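Side-chain contacts in alkane monooxygenase (Geobacillus thermodenitrificans, PDB 3B9O), which belongs to the luciferase-like monooxygenase family and holds flavin mononucleotide within a protein of TIM-barrel fold: residues N8-N13 with C243-G248; V223-G228 with K276-I281; Q364-E369 with D373-V378. One frame throughout, in Å; residues are numbered along the deposited sequence.

Contact 1. Residues N8-N13 with C243-G248; sequences NAFEMN and CVFLGG. With FMN (flavin mononucleotide), chain C.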
loop_
_atom_site.group_PDB
_atom_site.type_symbol
_atom_site.label_atom_id
_atom_site.label_comp_id
_atom_site.label_asym_id
_atom_site.label_seq_id
_atom_site.Cartn_x
_atom_site.Cartn_y
_atom_site.Cartn_z
ATOM N N ASN A 8 9.127 -1.342 -3.054
ATOM C CA ASN A 8 7.927 -0.890 -3.755
ATOM C C ASN A 8 7.979 0.610 -4.063
ATOM O O ASN A 8 8.506 1.393 -3.265
ATOM C CB ASN A 8 6.686 -1.117 -2.904
ATOM C CG ASN A 8 6.463 -2.560 -2.550
ATOM O OD1 ASN A 8 6.918 -3.471 -3.248
ATOM N ND2 ASN A 8 5.735 -2.780 -1.458
ATOM N N ALA A 9 7.396 0.991 -5.190
ATOM C CA ALA A 9 7.247 2.382 -5.595
ATOM C C ALA A 9 5.944 2.884 -5.018
ATOM O O ALA A 9 4.891 2.313 -5.291
ATOM C CB ALA A 9 7.236 2.450 -7.099
ATOM N N PHE A 10 6.004 3.914 -4.190
ATOM C CA PHE A 10 4.811 4.450 -3.533
ATOM C C PHE A 10 4.145 5.521 -4.406
ATOM O O PHE A 10 4.755 6.552 -4.779
ATOM C CB PHE A 10 5.153 5.029 -2.165
ATOM C CG PHE A 10 3.981 5.247 -1.271
ATOM C CD1 PHE A 10 2.964 4.302 -1.174
ATOM C CD2 PHE A 10 3.911 6.397 -0.476
ATOM C CE1 PHE A 10 1.881 4.504 -0.323
ATOM C CE2 PHE A 10 2.829 6.587 0.407
ATOM C CZ PHE A 10 1.839 5.651 0.494
ATOM N N GLU A 11 2.877 5.290 -4.711
ATOM C CA GLU A 11 2.195 6.136 -5.701
ATOM C C GLU A 11 0.726 6.325 -5.330
ATOM O O GLU A 11 0.214 5.673 -4.432
ATOM C CB GLU A 11 2.376 5.458 -7.090
ATOM C CG GLU A 11 2.005 6.206 -8.335
ATOM C CD GLU A 11 2.500 7.674 -8.421
ATOM O OE1 GLU A 11 1.897 8.533 -7.781
ATOM O OE2 GLU A 11 3.431 7.972 -9.170
ATOM N N MET A 12 0.058 7.241 -6.021
ATOM C CA MET A 12 -1.377 7.443 -5.876
ATOM C C MET A 12 -1.878 8.095 -7.160
ATOM O O MET A 12 -1.206 8.976 -7.723
ATOM C CB MET A 12 -1.717 8.342 -4.652
ATOM C CG MET A 12 -3.234 8.391 -4.309
ATOM S SD MET A 12 -3.507 9.148 -2.688
ATOM C CE MET A 12 -5.233 9.570 -2.833
ATOM N N ASN A 13 -3.094 7.699 -7.567
ATOM C CA ASN A 13 -3.714 8.184 -8.795
ATOM C C ASN A 13 -4.321 9.601 -8.540
ATOM O O ASN A 13 -5.544 9.782 -8.557
ATOM C CB ASN A 13 -4.804 7.197 -9.240
ATOM C CG ASN A 13 -5.206 7.370 -10.675
ATOM O OD1 ASN A 13 -6.002 6.572 -11.200
ATOM N ND2 ASN A 13 -4.625 8.379 -11.357
ATOM N N CYS A 243 1.921 -8.694 4.278
ATOM C CA CYS A 243 2.873 -7.597 4.309
ATOM C C CYS A 243 2.286 -6.407 5.048
ATOM O O CYS A 243 1.122 -6.046 4.823
ATOM C CB CYS A 243 3.243 -7.155 2.877
ATOM S SG CYS A 243 3.899 -8.496 1.853
ATOM N N VAL A 244 3.095 -5.776 5.910
ATOM C CA VAL A 244 2.618 -4.662 6.724
ATOM C C VAL A 244 3.404 -3.417 6.372
ATOM O O VAL A 244 4.619 -3.458 6.319
ATOM C CB VAL A 244 2.706 -4.982 8.254
ATOM C CG1 VAL A 244 2.056 -3.888 9.076
ATOM C CG2 VAL A 244 2.073 -6.336 8.559
ATOM N N PHE A 245 2.693 -2.324 6.077
ATOM C CA PHE A 245 3.313 -1.021 5.804
ATOM C C PHE A 245 3.247 -0.231 7.138
ATOM O O PHE A 245 2.198 0.262 7.537
ATOM C CB PHE A 245 2.531 -0.348 4.646
ATOM C CG PHE A 245 3.067 1.014 4.178
ATOM C CD1 PHE A 245 2.244 1.828 3.367
ATOM C CD2 PHE A 245 4.340 1.506 4.546
ATOM C CE1 PHE A 245 2.702 3.103 2.924
ATOM C CE2 PHE A 245 4.813 2.788 4.088
ATOM C CZ PHE A 245 3.978 3.578 3.291
ATOM N N LEU A 246 4.384 -0.136 7.805
ATOM C CA LEU A 246 4.536 0.500 9.112
ATOM C C LEU A 246 4.897 1.969 9.008
ATOM O O LEU A 246 5.601 2.403 8.075
ATOM C CB LEU A 246 5.681 -0.166 9.827
ATOM C CG LEU A 246 5.624 -1.335 10.806
ATOM C CD1 LEU A 246 4.297 -1.961 10.942
ATOM C CD2 LEU A 246 6.754 -2.311 10.496
ATOM N N GLY A 247 4.398 2.739 9.967
ATOM C CA GLY A 247 4.883 4.095 10.196
ATOM C C GLY A 247 6.107 4.044 11.087
ATOM O O GLY A 247 6.278 3.101 11.858
ATOM N N GLY A 248 6.976 5.056 10.978
ATOM C CA GLY A 248 8.181 5.117 11.807
ATOM C C GLY A 248 9.399 5.414 10.977
ATOM O O GLY A 248 9.496 4.966 9.825
HETATM N N1 FMN C . -5.472 5.166 4.671
HETATM C C2 FMN C . -6.120 5.303 3.492
HETATM O O2 FMN C . -7.366 5.527 3.519
HETATM N N3 FMN C . -5.398 5.192 2.329
HETATM C C4 FMN C . -4.051 4.939 2.341
HETATM O O4 FMN C . -3.416 4.832 1.270
HETATM C C4A FMN C . -3.376 4.787 3.563
HETATM N N5 FMN C . -2.037 4.527 3.648
HETATM C C5A FMN C . -1.436 4.406 4.875
HETATM C C6 FMN C . -0.057 4.150 5.003
HETATM C C7 FMN C . 0.539 4.017 6.272
HETATM C C7M FMN C . 2.020 3.746 6.427
HETATM C C8 FMN C . -0.239 4.131 7.415
HETATM C C8M FMN C . 0.389 3.994 8.784
HETATM C C9 FMN C . -1.610 4.389 7.305
HETATM C C9A FMN C . -2.217 4.531 6.044
HETATM N N10 FMN C . -3.548 4.782 5.942
HETATM C C10 FMN C . -4.132 4.917 4.734
HETATM C "C1'" FMN C . -4.405 4.917 7.140
HETATM C "C2'" FMN C . -5.118 3.582 7.418
HETATM O "O2'" FMN C . -4.800 2.613 6.417
HETATM C "C3'" FMN C . -6.649 3.657 7.529
HETATM O "O3'" FMN C . -7.260 4.413 6.461
HETATM C "C4'" FMN C . -7.136 4.059 8.939
HETATM O "O4'" FMN C . -8.058 5.153 8.896
HETATM C "C5'" FMN C . -6.021 4.416 9.927
HETATM O "O5'" FMN C . -5.705 3.191 10.577
HETATM P P FMN C . -5.185 3.106 12.095
HETATM O O1P FMN C . -6.017 4.134 12.845
HETATM O O2P FMN C . -5.450 1.671 12.447
HETATM O O3P FMN C . -3.727 3.525 12.067
#
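Phe-10 and Phe-245 meet edge to face inside the TIM barrel, on two strands that are not neighbours in its parallel sheet. The edge of Phe-245 points at the face of Phe-10, with the ring planes at 79° and the centroids 5.2 Å apart. The T is not centred: Phe-245 CZ lies above the rim of the Phe-10 ring, 4.1 Å from its plane. Phe-245 CE1 is 3.6 Å from both CE1 and CZ of Phe-10, and Phe-10 CZ lies in the plane of the Phe-245 ring. In both residues CG stands opposite the backbone N, and in Phe-245 (chi1 -178°) this carries the ring away from its own strand toward segment 8-13.

With its edge taken by Phe-10, Phe-245 gives a face to flavin mononucleotide. The flavin methyl carbon C7M lies 3.4 Å above the Phe-245 ring plane, over its centre, which suits a CH-pi contact, while Phe-245 CE1 also comes within 3.6 Å of the flavin atom C6. Phe-55 adds another edge-to-face partner for Phe-245, and the ring of His-17 meets Phe-10.

The neighbour Glu-11 turns to the other side of strand 6-12, toward helix 36-48. Its carboxylate is held by a salt bridge from OE1 to Arg-30 and a hydrogen bond from OE2 to Tyr-38. OE1 also uses its anti lone pair, the one away from OE2, to accept a hydrogen bond from Met-12 N, at 2.9 Å and an N-H...O angle of 163°.

Contact 2. Residues V223-G228 with K276-I281; sequences VIYQAG and KMFAGI. With FMN (flavin mononucleotide), chain C.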
loop_
_atom_site.group_PDB
_atom_site.type_symbol
_atom_site.label_atom_id
_atom_site.label_comp_id
_atom_site.label_asym_id
_atom_site.label_seq_id
_atom_site.Cartn_x
_atom_site.Cartn_y
_atom_site.Cartn_z
ATOM N N VAL A 223 -2.096 -11.003 -2.663
ATOM C CA VAL A 223 -1.212 -10.776 -1.540
ATOM C C VAL A 223 -1.860 -9.725 -0.655
ATOM O O VAL A 223 -2.300 -8.654 -1.147
ATOM C CB VAL A 223 0.201 -10.346 -1.983
ATOM C CG1 VAL A 223 0.993 -9.903 -0.748
ATOM C CG2 VAL A 223 0.896 -11.541 -2.639
ATOM N N ILE A 224 -1.961 -10.030 0.640
ATOM C CA ILE A 224 -2.671 -9.133 1.575
ATOM C C ILE A 224 -1.740 -8.168 2.302
ATOM O O ILE A 224 -0.896 -8.569 3.095
ATOM C CB ILE A 224 -3.502 -9.932 2.661
ATOM C CG1 ILE A 224 -4.467 -10.942 1.998
ATOM C CG2 ILE A 224 -4.234 -8.878 3.634
ATOM C CD1 ILE A 224 -5.540 -10.293 1.071
ATOM N N TYR A 225 -1.850 -6.890 1.983
ATOM C CA TYR A 225 -1.161 -5.841 2.727
ATOM C C TYR A 225 -2.105 -5.224 3.721
ATOM O O TYR A 225 -3.332 -5.301 3.548
ATOM C CB TYR A 225 -0.749 -4.702 1.768
ATOM C CG TYR A 225 0.598 -4.890 1.133
ATOM C CD1 TYR A 225 1.728 -4.165 1.595
ATOM C CD2 TYR A 225 0.773 -5.837 0.110
ATOM C CE1 TYR A 225 3.026 -4.359 0.993
ATOM C CE2 TYR A 225 2.026 -6.038 -0.491
ATOM C CZ TYR A 225 3.148 -5.288 -0.062
ATOM O OH TYR A 225 4.378 -5.496 -0.696
ATOM N N GLN A 226 -1.527 -4.603 4.745
ATOM C CA GLN A 226 -2.250 -3.807 5.695
ATOM C C GLN A 226 -1.408 -2.585 6.021
ATOM O O GLN A 226 -0.175 -2.641 6.050
ATOM C CB GLN A 226 -2.629 -4.608 6.963
ATOM C CG GLN A 226 -3.655 -3.893 7.830
ATOM C CD GLN A 226 -3.019 -2.958 8.856
ATOM O OE1 GLN A 226 -3.708 -2.107 9.436
ATOM N NE2 GLN A 226 -1.687 -3.101 9.084
ATOM N N ALA A 227 -2.104 -1.473 6.233
ATOM C CA ALA A 227 -1.490 -0.227 6.686
ATOM C C ALA A 227 -2.517 0.382 7.654
ATOM O O ALA A 227 -3.712 0.481 7.309
ATOM C CB ALA A 227 -1.229 0.698 5.487
ATOM N N GLY A 228 -2.076 0.730 8.867
ATOM C CA GLY A 228 -2.982 1.209 9.935
ATOM C C GLY A 228 -2.308 0.861 11.247
ATOM O O GLY A 228 -2.176 -0.332 11.617
ATOM N N LYS A 276 5.832 -10.032 6.181
ATOM C CA LYS A 276 6.928 -9.122 5.803
ATOM C C LYS A 276 6.639 -7.705 6.280
ATOM O O LYS A 276 5.494 -7.250 6.253
ATOM C CB LYS A 276 7.091 -9.129 4.281
ATOM C CG LYS A 276 7.304 -10.506 3.701
ATOM C CD LYS A 276 8.757 -10.953 3.861
ATOM C CE LYS A 276 8.968 -12.324 3.203
ATOM N NZ LYS A 276 10.367 -12.572 2.787
ATOM N N MET A 277 7.676 -7.018 6.742
ATOM C CA MET A 277 7.529 -5.683 7.340
ATOM C C MET A 277 8.159 -4.678 6.400
ATOM O O MET A 277 9.315 -4.867 6.005
ATOM C CB MET A 277 8.239 -5.650 8.695
ATOM C CG MET A 277 7.655 -6.675 9.701
ATOM S SD MET A 277 5.973 -6.309 10.236
ATOM C CE MET A 277 5.665 -7.769 11.227
ATOM N N PHE A 278 7.390 -3.648 6.030
ATOM C CA PHE A 278 7.786 -2.594 5.086
ATOM C C PHE A 278 7.796 -1.225 5.797
ATOM O O PHE A 278 6.877 -0.916 6.528
ATOM C CB PHE A 278 6.814 -2.556 3.889
ATOM C CG PHE A 278 7.017 -3.699 2.913
ATOM C CD1 PHE A 278 6.501 -4.970 3.186
ATOM C CD2 PHE A 278 7.737 -3.501 1.730
ATOM C CE1 PHE A 278 6.682 -6.057 2.266
ATOM C CE2 PHE A 278 7.958 -4.573 0.820
ATOM C CZ PHE A 278 7.424 -5.852 1.102
ATOM N N ALA A 279 8.880 -0.466 5.642
ATOM C CA ALA A 279 8.963 0.893 6.135
ATOM C C ALA A 279 8.831 1.860 4.972
ATOM O O ALA A 279 9.080 1.480 3.826
ATOM C CB ALA A 279 10.300 1.105 6.851
ATOM N N GLY A 280 8.399 3.093 5.237
ATOM C CA GLY A 280 8.469 4.141 4.213
ATOM C C GLY A 280 9.887 4.711 4.224
ATOM O O GLY A 280 10.600 4.649 5.243
ATOM N N ILE A 281 10.326 5.233 3.079
ATOM C CA ILE A 281 11.599 5.954 2.998
ATOM C C ILE A 281 11.511 6.952 1.850
ATOM O O ILE A 281 10.939 6.663 0.802
ATOM C CB ILE A 281 12.838 4.987 2.809
ATOM C CG1 ILE A 281 14.172 5.795 2.865
ATOM C CG2 ILE A 281 12.713 4.174 1.557
ATOM C CD1 ILE A 281 15.423 4.963 3.101
HETATM N N1 FMN C . -5.472 5.166 4.671
HETATM C C2 FMN C . -6.120 5.303 3.492
HETATM O O2 FMN C . -7.366 5.527 3.519
HETATM N N3 FMN C . -5.398 5.192 2.329
HETATM C C4 FMN C . -4.051 4.939 2.341
HETATM O O4 FMN C . -3.416 4.832 1.270
HETATM C C4A FMN C . -3.376 4.787 3.563
HETATM N N5 FMN C . -2.037 4.527 3.648
HETATM C C5A FMN C . -1.436 4.406 4.875
HETATM C C6 FMN C . -0.057 4.150 5.003
HETATM C C7 FMN C . 0.539 4.017 6.272
HETATM C C7M FMN C . 2.020 3.746 6.427
HETATM C C8 FMN C . -0.239 4.131 7.415
HETATM C C8M FMN C . 0.389 3.994 8.784
HETATM C C9 FMN C . -1.610 4.389 7.305
HETATM C C9A FMN C . -2.217 4.531 6.044
HETATM N N10 FMN C . -3.548 4.782 5.942
HETATM C C10 FMN C . -4.132 4.917 4.734
HETATM C "C1'" FMN C . -4.405 4.917 7.140
HETATM C "C2'" FMN C . -5.118 3.582 7.418
HETATM O "O2'" FMN C . -4.800 2.613 6.417
HETATM C "C3'" FMN C . -6.649 3.657 7.529
HETATM O "O3'" FMN C . -7.260 4.413 6.461
HETATM C "C4'" FMN C . -7.136 4.059 8.939
HETATM O "O4'" FMN C . -8.058 5.153 8.896
HETATM C "C5'" FMN C . -6.021 4.416 9.927
HETATM O "O5'" FMN C . -5.705 3.191 10.577
HETATM P P FMN C . -5.185 3.106 12.095
HETATM O O1P FMN C . -6.017 4.134 12.845
HETATM O O2P FMN C . -5.450 1.671 12.447
HETATM O O3P FMN C . -3.727 3.525 12.067
#
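Tyr-225 reaches past strand 243-246 to set its hydroxyl over one face of the Phe-278 ring, and this pair carries the contact between segments 223-228 and 276-281. Along the first segment, Val-223 comes first and packs on helix 412-417. Ile-224 follows, its backbone N hydrogen-bonded to the Glu-242 carboxylate.

Even at their nearest, Tyr-225 CA to Lys-276 CA, the backbones are 9.3 Å apart, so the Tyr-225 side chain has to span the gap. CG lies opposite the carbonyl carbon (chi1 -89°), and the long ring then brings OH to 3.6 Å from Phe-278 CZ and 3.8 Å from Phe-278 CE1. The ring planes are inclined at 48°, neither stacked nor perpendicular. Further back along the ring, Tyr-225 CE1 stands 4.1 Å above the Phe-278 plane, toward its rim. The buried hydroxyl does more than pack: hydrogen bonds to Tyr-412 OH and Asn-8 ND2 satisfy it and restrict its position. Phe-55 meets the tyrosine ring edge to face.

Past Gln-226, the chain reaches flavin mononucleotide. Ala-227 O accepts a short hydrogen bond, 2.6 Å, from its ribityl hydroxyl O2', and Ala-227 CB rests 3.7 Å from the flavin atom C6. At Gly-228 the backbone runs beside the phosphate, with C at 3.1 Å from the phosphate oxygen O3P. The Tyr-225/Phe-278 pair thus lies deeper in the barrel, while Ala-227 and Gly-228 sit at the C-terminal end of a parallel strand, where TIM barrels bind their ligands.

Contact 3. Residues Q364-E369 with D373-V378; sequences QYLVEE and DGFNLV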
loop_
_atom_site.group_PDB
_atom_site.type_symbol
_atom_site.label_atom_id
_atom_site.label_comp_id
_atom_site.label_asym_id
_atom_site.label_seq_id
_atom_site.Cartn_x
_atom_site.Cartn_y
_atom_site.Cartn_z
ATOM N N GLN A 364 20.189 -0.468 4.676
ATOM C CA GLN A 364 20.711 -1.699 5.236
ATOM C C GLN A 364 20.619 -1.690 6.781
ATOM O O GLN A 364 20.282 -2.710 7.387
ATOM C CB GLN A 364 22.133 -1.954 4.702
ATOM C CG GLN A 364 22.852 -3.167 5.342
ATOM C CD GLN A 364 24.234 -3.378 4.780
ATOM O OE1 GLN A 364 24.790 -2.516 4.073
ATOM N NE2 GLN A 364 24.820 -4.520 5.106
ATOM N N TYR A 365 20.849 -0.521 7.404
ATOM C CA TYR A 365 20.814 -0.409 8.872
ATOM C C TYR A 365 19.421 -0.746 9.413
ATOM O O TYR A 365 19.268 -1.509 10.358
ATOM C CB TYR A 365 21.209 1.007 9.296
ATOM C CG TYR A 365 21.650 1.066 10.747
ATOM C CD1 TYR A 365 20.876 1.733 11.701
ATOM C CD2 TYR A 365 22.814 0.395 11.175
ATOM C CE1 TYR A 365 21.308 1.789 13.044
ATOM C CE2 TYR A 365 23.249 0.465 12.541
ATOM C CZ TYR A 365 22.472 1.171 13.436
ATOM O OH TYR A 365 22.815 1.251 14.753
ATOM N N LEU A 366 18.403 -0.166 8.797
ATOM C CA LEU A 366 17.007 -0.428 9.174
ATOM C C LEU A 366 16.646 -1.892 8.996
ATOM O O LEU A 366 16.079 -2.536 9.899
ATOM C CB LEU A 366 16.097 0.508 8.361
ATOM C CG LEU A 366 15.433 1.807 8.840
ATOM C CD1 LEU A 366 15.834 2.359 10.195
ATOM C CD2 LEU A 366 15.458 2.898 7.701
ATOM N N VAL A 367 17.010 -2.450 7.844
ATOM C CA VAL A 367 16.788 -3.878 7.599
ATOM C C VAL A 367 17.416 -4.749 8.683
ATOM O O VAL A 367 16.715 -5.586 9.297
ATOM C CB VAL A 367 17.286 -4.304 6.198
ATOM C CG1 VAL A 367 17.247 -5.865 6.050
ATOM C CG2 VAL A 367 16.412 -3.638 5.153
ATOM N N GLU A 368 18.712 -4.549 8.925
ATOM C CA GLU A 368 19.476 -5.412 9.833
ATOM C C GLU A 368 19.180 -5.160 11.315
ATOM O O GLU A 368 19.166 -6.096 12.117
ATOM C CB GLU A 368 20.970 -5.271 9.548
ATOM C CG GLU A 368 21.334 -6.000 8.261
ATOM C CD GLU A 368 22.796 -5.887 7.864
ATOM O OE1 GLU A 368 23.576 -5.185 8.546
ATOM O OE2 GLU A 368 23.141 -6.501 6.830
ATOM N N GLU A 369 18.909 -3.913 11.678
ATOM C CA GLU A 369 18.726 -3.607 13.077
ATOM C C GLU A 369 17.267 -3.542 13.496
ATOM O O GLU A 369 16.983 -3.778 14.673
ATOM C CB GLU A 369 19.460 -2.316 13.464
ATOM C CG GLU A 369 20.955 -2.368 13.271
ATOM C CD GLU A 369 21.653 -3.431 14.134
ATOM O OE1 GLU A 369 22.504 -4.147 13.588
ATOM O OE2 GLU A 369 21.344 -3.545 15.347
ATOM N N ASP A 373 11.795 -5.807 6.200
ATOM C CA ASP A 373 12.019 -6.659 5.033
ATOM C C ASP A 373 12.057 -5.875 3.740
ATOM O O ASP A 373 12.563 -6.364 2.744
ATOM C CB ASP A 373 10.904 -7.709 4.928
ATOM C CG ASP A 373 10.897 -8.654 6.112
ATOM O OD1 ASP A 373 9.931 -8.627 6.897
ATOM O OD2 ASP A 373 11.890 -9.394 6.270
ATOM N N GLY A 374 11.502 -4.676 3.733
ATOM C CA GLY A 374 11.435 -3.886 2.506
ATOM C C GLY A 374 11.007 -2.456 2.780
ATOM O O GLY A 374 10.752 -2.078 3.922
ATOM N N PHE A 375 10.915 -1.681 1.714
ATOM C CA PHE A 375 10.556 -0.284 1.784
ATOM C C PHE A 375 9.503 0.081 0.747
ATOM O O PHE A 375 9.518 -0.424 -0.397
ATOM C CB PHE A 375 11.798 0.621 1.551
ATOM C CG PHE A 375 12.868 0.471 2.609
ATOM C CD1 PHE A 375 13.839 -0.521 2.486
ATOM C CD2 PHE A 375 12.866 1.280 3.737
ATOM C CE1 PHE A 375 14.834 -0.682 3.448
ATOM C CE2 PHE A 375 13.878 1.154 4.701
ATOM C CZ PHE A 375 14.852 0.155 4.553
ATOM N N ASN A 376 8.638 1.007 1.128
ATOM C CA ASN A 376 7.850 1.733 0.131
ATOM C C ASN A 376 8.575 3.039 -0.137
ATOM O O ASN A 376 8.745 3.853 0.798
ATOM C CB ASN A 376 6.442 2.052 0.614
ATOM C CG ASN A 376 5.487 0.911 0.456
ATOM O OD1 ASN A 376 5.801 -0.133 -0.117
ATOM N ND2 ASN A 376 4.271 1.109 0.982
ATOM N N LEU A 377 9.046 3.213 -1.370
ATOM C CA LEU A 377 9.752 4.425 -1.748
ATOM C C LEU A 377 8.780 5.596 -2.070
ATOM O O LEU A 377 8.032 5.576 -3.064
ATOM C CB LEU A 377 10.751 4.151 -2.887
ATOM C CG LEU A 377 11.581 5.326 -3.450
ATOM C CD1 LEU A 377 12.461 5.992 -2.387
ATOM C CD2 LEU A 377 12.447 4.830 -4.596
ATOM N N VAL A 378 8.854 6.612 -1.212
ATOM C CA VAL A 378 8.041 7.795 -1.264
ATOM C C VAL A 378 8.691 8.799 -2.232
ATOM O O VAL A 378 9.931 8.977 -2.220
ATOM C CB VAL A 378 7.912 8.446 0.169
ATOM C CG1 VAL A 378 7.004 9.696 0.134
ATOM C CG2 VAL A 378 7.376 7.411 1.199
#
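Leu-366 and Val-367 close on the ring of Phe-375, and between segments 364-369 and 373-378 the contact is wholly apolar. Leu-366 comes in at the ring edge: its CD2 lies in the ring plane, 3.8 Å from Phe-375 CE2, and its CB is 4.0 Å from Phe-375 CZ. Val-367 meets the other side of the ring end obliquely, through one branch, with CG2 3.8 Å from Phe-375 CE1. Phe-375 turns CG opposite its carbonyl carbon (chi1 -63°), which sends the far end of the ring toward the helix, so that CZ faces both, near Leu-366 CB and Val-367 CG2. The packing extends beyond these three: Phe-375 also touches Ile-281, Ile-5 touches both Val-367 and Phe-375, and Leu-366 meets Val-251 of the adjacent helix. A second packing contact stays within the helix, where Glu-369 CG lies 3.7 Å above the plane of the Tyr-365 ring, toward its rim.

The polar bonds stay within the helix or go to other parts of the fold. One turn of the helix apart, Gln-364 NE2 donates to Glu-368 OE2 over 3.1 Å and almost straight, at 174°. The acceptor lies in the plane of the glutamine amide, whereas the amide nitrogen stands 43° out of the carboxylate plane. This bond runs beside the main-chain one from Glu-368 N to Gln-364 O, 2.9 Å. On the strand side, Asp-373 OD1 is hydrogen-bonded to Met-277 N, tying the start of segment 373-378 to strand 276-285.

A helix that leads through a short turn into a barrel strand and packs on an outward side chain of it, here Phe-375, is the alpha-beta step from which TIM barrels are built.

In the fold
Contacts 1 and 2 lie inside the barrel; contact 3 is buried too, but in the layer between barrel and outer helix, whose far side carries exposed, charged side chains. Contact 1 touches flavin mononucleotide through its aromatic pair, contact 2 through the end of segment 223-228. Strand 243-246 supplies one side of contact 1 and probably hydrogen-bonds through Val-244 main-chain atoms to segment 276-281 of contact 2. Strand 374-378 joins all three, with probable main-chain bonds to segment 8-13 on one edge and segment 276-281 on the other. Inside, ring meets ring with buried polar groups close by; outside, aliphatic side chains pack against the end of a ring.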